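Long-range contact in putative acyl-[acyl-carrier-protein] desaturase DesA2 (Mycobacterium tuberculosis, PDB 1ZA0), which may desaturate acyl chains carried on acyl carrier protein in mycobacterial fatty acid biosynthesis, using a pair of iron ions bound within a four-helix bundle: residues T66-N78 with E107-V119. Sequence-based numbering, arbitrary orientation.
Sequences TDACEILLILKDN and EHLHAIALREYLV. With MN (manganese (II) ion), chain B.
Lys76 reaches from helix 63-77 to two residues one turn apart on helix 95-121, Glu107 and His110. A bend at chi2 (-86°) followed by an extended end runs its chain past the CB of His110, with CD in the plane of the imidazole at its edge. NZ then donates to His110 ND1 at 2.9 Å, tilted somewhat from the ring plane, and forms a salt bridge with Glu107 OE1 at 3.0 Å, meeting that oxygen on its syn side but well out of the carboxylate plane. The other oxygen, Glu107 OE2, binds manganese at 2.1 Å, in a site that Glu159, Glu189 and His192 share. Glu189 OE1 makes a further salt bridge to Lys76 NZ, and His110 NE2 is hydrogen-bonded to Asp188 OD2.

Near the backbones' closest approach, Lys76 CB lies 3.8 Å from Ala111 CB. Leu73 enters as a knob into the hole formed by Ala111, Leu114, Arg115 and Leu118: its CD1 meets Ala111 O, while CD2 sits over one face of the Arg115 guanidinium, toward the rim. Leu114 CD1 packs on Leu72 CB, and Cys69 continues the apolar seam to Leu118. Bent at chi3 (-72°), Arg115 crosses Asp77 at about a right angle, yet the two charged planes are only 7° apart. NH2 donates in its own plane to Asp77 OD2 at 2.7 Å, and water 1 links Arg115 NE to Asp77 OD1.

Two ion pairs thus join the antiparallel helices at the C-terminal end of helix 63-77, with the apolar seam running back to Cys69. His110 ND1, 4.9 Å from the manganese, is too far to bind it. Since Glu107, His110 and Glu189 probably bind one iron in the di-iron enzyme, the Lys76 ammonium they hold may replace it here.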
loop_
_atom_site.group_PDB
_atom_site.type_symbol
_atom_site.label_atom_id
_atom_site.label_comp_id
_atom_site.label_asym_id
_atom_site.label_seq_id
_atom_site.Cartn_x
_atom_site.Cartn_y
_atom_site.Cartn_z
ATOM N N THR A 66 -4.920 -9.835 -11.563
ATOM C CA THR A 66 -5.084 -10.710 -10.373
ATOM C C THR A 66 -3.780 -10.961 -9.607
ATOM O O THR A 66 -3.789 -11.020 -8.388
ATOM C CB THR A 66 -5.759 -12.093 -10.760
ATOM O OG1 THR A 66 -5.007 -12.742 -11.774
ATOM C CG2 THR A 66 -7.105 -11.884 -11.379
ATOM N N ASP A 67 -2.640 -11.069 -10.301
ATOM C CA ASP A 67 -1.382 -11.157 -9.619
ATOM C C ASP A 67 -1.166 -9.917 -8.746
ATOM O O ASP A 67 -0.756 -10.030 -7.584
ATOM C CB ASP A 67 -0.200 -11.235 -10.584
ATOM C CG ASP A 67 -0.079 -12.588 -11.332
ATOM O OD1 ASP A 67 -0.794 -13.562 -10.992
ATOM O OD2 ASP A 67 0.739 -12.703 -12.276
ATOM N N ALA A 68 -1.385 -8.733 -9.327
ATOM C CA ALA A 68 -1.238 -7.453 -8.592
ATOM C C ALA A 68 -2.152 -7.441 -7.335
ATOM O O ALA A 68 -1.732 -7.007 -6.246
ATOM C CB ALA A 68 -1.539 -6.309 -9.478
ATOM N N CYS A 69 -3.371 -7.928 -7.489
ATOM C CA CYS A 69 -4.311 -7.941 -6.382
ATOM C C CYS A 69 -3.879 -8.925 -5.249
ATOM O O CYS A 69 -4.110 -8.658 -4.104
ATOM C CB CYS A 69 -5.720 -8.295 -6.836
ATOM S SG CYS A 69 -6.538 -7.005 -7.787
ATOM N N GLU A 70 -3.336 -10.066 -5.621
ATOM C CA GLU A 70 -2.856 -11.059 -4.661
ATOM C C GLU A 70 -1.681 -10.539 -3.891
ATOM O O GLU A 70 -1.623 -10.716 -2.685
ATOM C CB GLU A 70 -2.495 -12.381 -5.332
ATOM C CG GLU A 70 -3.703 -13.013 -5.971
ATOM C CD GLU A 70 -3.420 -14.336 -6.640
ATOM O OE1 GLU A 70 -2.770 -14.404 -7.708
ATOM O OE2 GLU A 70 -3.906 -15.329 -6.063
ATOM N N ILE A 71 -0.777 -9.824 -4.573
ATOM C CA ILE A 71 0.333 -9.177 -3.873
ATOM C C ILE A 71 -0.175 -8.172 -2.864
ATOM O O ILE A 71 0.288 -8.155 -1.719
ATOM C CB ILE A 71 1.295 -8.498 -4.897
ATOM C CG1 ILE A 71 2.002 -9.570 -5.719
ATOM C CG2 ILE A 71 2.304 -7.533 -4.153
ATOM C CD1 ILE A 71 2.566 -9.007 -7.046
ATOM N N LEU A 72 -1.178 -7.357 -3.242
ATOM C CA LEU A 72 -1.728 -6.343 -2.326
ATOM C C LEU A 72 -2.363 -6.957 -1.092
ATOM O O LEU A 72 -2.213 -6.478 0.079
ATOM C CB LEU A 72 -2.780 -5.453 -2.991
ATOM C CG LEU A 72 -2.330 -4.277 -3.808
ATOM C CD1 LEU A 72 -3.530 -3.551 -4.481
ATOM C CD2 LEU A 72 -1.494 -3.363 -2.963
ATOM N N LEU A 73 -3.093 -8.011 -1.374
ATOM C CA LEU A 73 -3.818 -8.697 -0.328
ATOM C C LEU A 73 -2.867 -9.288 0.697
ATOM O O LEU A 73 -3.061 -9.122 1.952
ATOM C CB LEU A 73 -4.710 -9.745 -0.945
ATOM C CG LEU A 73 -5.421 -10.620 0.094
ATOM C CD1 LEU A 73 -6.314 -9.755 1.046
ATOM C CD2 LEU A 73 -6.193 -11.722 -0.567
ATOM N N ILE A 74 -1.792 -9.915 0.207
ATOM C CA ILE A 74 -0.811 -10.530 1.106
ATOM C C ILE A 74 -0.173 -9.452 1.983
ATOM O O ILE A 74 -0.002 -9.620 3.189
ATOM C CB ILE A 74 0.293 -11.279 0.298
ATOM C CG1 ILE A 74 -0.252 -12.507 -0.432
ATOM C CG2 ILE A 74 1.493 -11.681 1.180
ATOM C CD1 ILE A 74 -0.538 -13.643 0.454
ATOM N N LEU A 75 0.204 -8.346 1.369
ATOM C CA LEU A 75 0.845 -7.234 2.094
ATOM C C LEU A 75 -0.123 -6.598 3.105
ATOM O O LEU A 75 0.236 -6.298 4.256
ATOM C CB LEU A 75 1.331 -6.188 1.109
ATOM C CG LEU A 75 2.504 -6.581 0.196
ATOM C CD1 LEU A 75 2.899 -5.439 -0.696
ATOM C CD2 LEU A 75 3.724 -7.109 1.049
ATOM N N LYS A 76 -1.365 -6.410 2.680
ATOM C CA LYS A 76 -2.346 -5.760 3.546
ATOM C C LYS A 76 -2.718 -6.652 4.755
ATOM O O LYS A 76 -2.980 -6.135 5.819
ATOM C CB LYS A 76 -3.616 -5.365 2.788
ATOM C CG LYS A 76 -3.410 -4.283 1.698
ATOM C CD LYS A 76 -3.465 -2.931 2.171
ATOM C CE LYS A 76 -3.233 -1.943 0.980
ATOM N NZ LYS A 76 -3.106 -0.676 1.680
ATOM N N ASP A 77 -2.798 -7.959 4.546
ATOM C CA ASP A 77 -3.057 -8.912 5.650
ATOM C C ASP A 77 -1.910 -8.920 6.714
ATOM O O ASP A 77 -2.158 -9.204 7.863
ATOM C CB ASP A 77 -3.206 -10.308 5.105
ATOM C CG ASP A 77 -4.623 -10.612 4.643
ATOM O OD1 ASP A 77 -5.555 -9.872 5.034
ATOM O OD2 ASP A 77 -4.887 -11.622 3.936
ATOM N N ASN A 78 -0.683 -8.591 6.311
ATOM C CA ASN A 78 0.504 -8.571 7.197
ATOM C C ASN A 78 1.030 -7.175 7.569
ATOM O O ASN A 78 0.428 -6.510 8.422
ATOM C CB ASN A 78 1.611 -9.422 6.563
ATOM C CG ASN A 78 1.243 -10.942 6.584
ATOM O OD1 ASN A 78 1.318 -11.583 7.666
ATOM N ND2 ASN A 78 0.758 -11.493 5.415
ATOM N N GLU A 107 -6.154 0.124 6.531
ATOM C CA GLU A 107 -5.422 -0.954 5.957
ATOM C C GLU A 107 -6.276 -2.266 5.982
ATOM O O GLU A 107 -6.301 -3.077 5.003
ATOM C CB GLU A 107 -4.099 -1.183 6.695
ATOM C CG GLU A 107 -3.047 -0.081 6.581
ATOM C CD GLU A 107 -2.560 0.108 5.145
ATOM O OE1 GLU A 107 -2.142 -0.838 4.507
ATOM O OE2 GLU A 107 -2.671 1.186 4.640
ATOM N N HIS A 108 -6.873 -2.513 7.111
ATOM C CA HIS A 108 -7.679 -3.695 7.277
ATOM C C HIS A 108 -8.839 -3.714 6.280
ATOM O O HIS A 108 -9.181 -4.736 5.751
ATOM C CB HIS A 108 -8.310 -3.730 8.652
ATOM C CG HIS A 108 -8.956 -5.037 8.951
ATOM N ND1 HIS A 108 -9.754 -5.231 10.053
ATOM C CD2 HIS A 108 -8.923 -6.227 8.295
ATOM C CE1 HIS A 108 -10.149 -6.495 10.091
ATOM N NE2 HIS A 108 -9.663 -7.120 9.034
ATOM N N LEU A 109 -9.501 -2.580 6.159
ATOM C CA LEU A 109 -10.590 -2.359 5.237
ATOM C C LEU A 109 -10.223 -2.733 3.790
ATOM O O LEU A 109 -11.005 -3.416 3.122
ATOM C CB LEU A 109 -11.117 -0.928 5.333
ATOM C CG LEU A 109 -12.388 -0.726 4.450
ATOM C CD1 LEU A 109 -13.664 -1.142 5.206
ATOM C CD2 LEU A 109 -12.483 0.681 4.001
ATOM N N HIS A 110 -9.022 -2.367 3.368
ATOM C CA HIS A 110 -8.493 -2.673 2.071
ATOM C C HIS A 110 -8.391 -4.179 1.895
ATOM O O HIS A 110 -8.843 -4.702 0.868
ATOM C CB HIS A 110 -7.036 -2.060 1.888
ATOM C CG HIS A 110 -7.009 -0.567 1.995
ATOM N ND1 HIS A 110 -5.838 0.160 2.187
ATOM C CD2 HIS A 110 -8.013 0.346 1.866
ATOM C CE1 HIS A 110 -6.150 1.450 2.191
ATOM N NE2 HIS A 110 -7.459 1.588 1.995
ATOM N N ALA A 111 -7.823 -4.862 2.903
ATOM C CA ALA A 111 -7.671 -6.324 2.877
ATOM C C ALA A 111 -9.078 -7.014 2.785
ATOM O O ALA A 111 -9.267 -7.952 2.009
ATOM C CB ALA A 111 -6.894 -6.804 4.109
ATOM N N ILE A 112 -10.076 -6.518 3.504
ATOM C CA ILE A 112 -11.387 -7.156 3.462
ATOM C C ILE A 112 -11.984 -7.002 2.072
ATOM O O ILE A 112 -12.546 -7.964 1.515
ATOM C CB ILE A 112 -12.349 -6.526 4.484
ATOM C CG1 ILE A 112 -11.878 -6.796 5.944
ATOM C CG2 ILE A 112 -13.733 -7.070 4.292
ATOM C CD1 ILE A 112 -12.535 -5.707 6.943
ATOM N N ALA A 113 -11.930 -5.771 1.538
ATOM C CA ALA A 113 -12.519 -5.481 0.226
ATOM C C ALA A 113 -11.861 -6.404 -0.845
ATOM O O ALA A 113 -12.546 -7.054 -1.619
ATOM C CB ALA A 113 -12.297 -4.064 -0.175
ATOM N N LEU A 114 -10.532 -6.472 -0.852
ATOM C CA LEU A 114 -9.846 -7.287 -1.839
ATOM C C LEU A 114 -10.191 -8.766 -1.723
ATOM O O LEU A 114 -10.443 -9.430 -2.718
ATOM C CB LEU A 114 -8.336 -7.132 -1.755
ATOM C CG LEU A 114 -7.714 -5.795 -2.208
ATOM C CD1 LEU A 114 -6.339 -5.663 -1.546
ATOM C CD2 LEU A 114 -7.522 -5.754 -3.740
ATOM N N ARG A 115 -10.133 -9.288 -0.511
ATOM C CA ARG A 115 -10.443 -10.701 -0.297
ATOM C C ARG A 115 -11.856 -11.054 -0.719
ATOM O O ARG A 115 -12.040 -12.027 -1.447
ATOM C CB ARG A 115 -10.239 -11.094 1.152
ATOM C CG ARG A 115 -10.395 -12.568 1.464
ATOM C CD ARG A 115 -10.023 -12.937 2.920
ATOM N NE ARG A 115 -8.597 -12.863 3.136
ATOM C CZ ARG A 115 -7.728 -13.734 2.670
ATOM N NH1 ARG A 115 -8.124 -14.833 2.053
ATOM N NH2 ARG A 115 -6.442 -13.539 2.887
ATOM N N GLU A 116 -12.820 -10.267 -0.257
ATOM C CA GLU A 116 -14.228 -10.481 -0.563
ATOM C C GLU A 116 -14.541 -10.368 -2.056
ATOM O O GLU A 116 -15.272 -11.217 -2.619
ATOM C CB GLU A 116 -15.139 -9.604 0.276
ATOM C CG GLU A 116 -15.104 -10.064 1.727
ATOM C CD GLU A 116 -15.984 -9.266 2.692
ATOM O OE1 GLU A 116 -16.706 -8.358 2.246
ATOM O OE2 GLU A 116 -15.876 -9.560 3.912
ATOM N N TYR A 117 -13.963 -9.383 -2.718
ATOM C CA TYR A 117 -14.136 -9.279 -4.146
ATOM C C TYR A 117 -13.634 -10.583 -4.762
ATOM O O TYR A 117 -14.292 -11.202 -5.609
ATOM C CB TYR A 117 -13.364 -8.095 -4.729
ATOM C CG TYR A 117 -13.491 -7.995 -6.228
ATOM C CD1 TYR A 117 -14.387 -7.134 -6.816
ATOM C CD2 TYR A 117 -12.653 -8.730 -7.043
ATOM C CE1 TYR A 117 -14.507 -7.054 -8.245
ATOM C CE2 TYR A 117 -12.747 -8.695 -8.404
ATOM C CZ TYR A 117 -13.696 -7.876 -9.011
ATOM O OH TYR A 117 -13.717 -7.822 -10.411
ATOM N N LEU A 118 -12.426 -10.988 -4.410
ATOM C CA LEU A 118 -11.780 -12.087 -5.084
ATOM C C LEU A 118 -12.475 -13.470 -4.927
ATOM O O LEU A 118 -12.480 -14.293 -5.887
ATOM C CB LEU A 118 -10.355 -12.201 -4.615
ATOM C CG LEU A 118 -9.380 -11.130 -5.140
ATOM C CD1 LEU A 118 -7.980 -11.292 -4.548
ATOM C CD2 LEU A 118 -9.364 -11.146 -6.661
ATOM N N VAL A 119 -12.983 -13.719 -3.721
ATOM C CA VAL A 119 -13.618 -14.964 -3.420
ATOM C C VAL A 119 -15.041 -14.986 -4.015
ATOM O O VAL A 119 -15.471 -16.016 -4.470
ATOM C CB VAL A 119 -13.603 -15.319 -1.908
ATOM C CG1 VAL A 119 -14.537 -14.462 -1.140
ATOM C CG2 VAL A 119 -13.984 -16.840 -1.728
HETATM MN MN MN B . -1.610 2.463 3.287
HETATM O O HOH W 1 -8.032 -10.703 4.773
HETATM O O HOH W 2 -0.278 0.834 2.763
#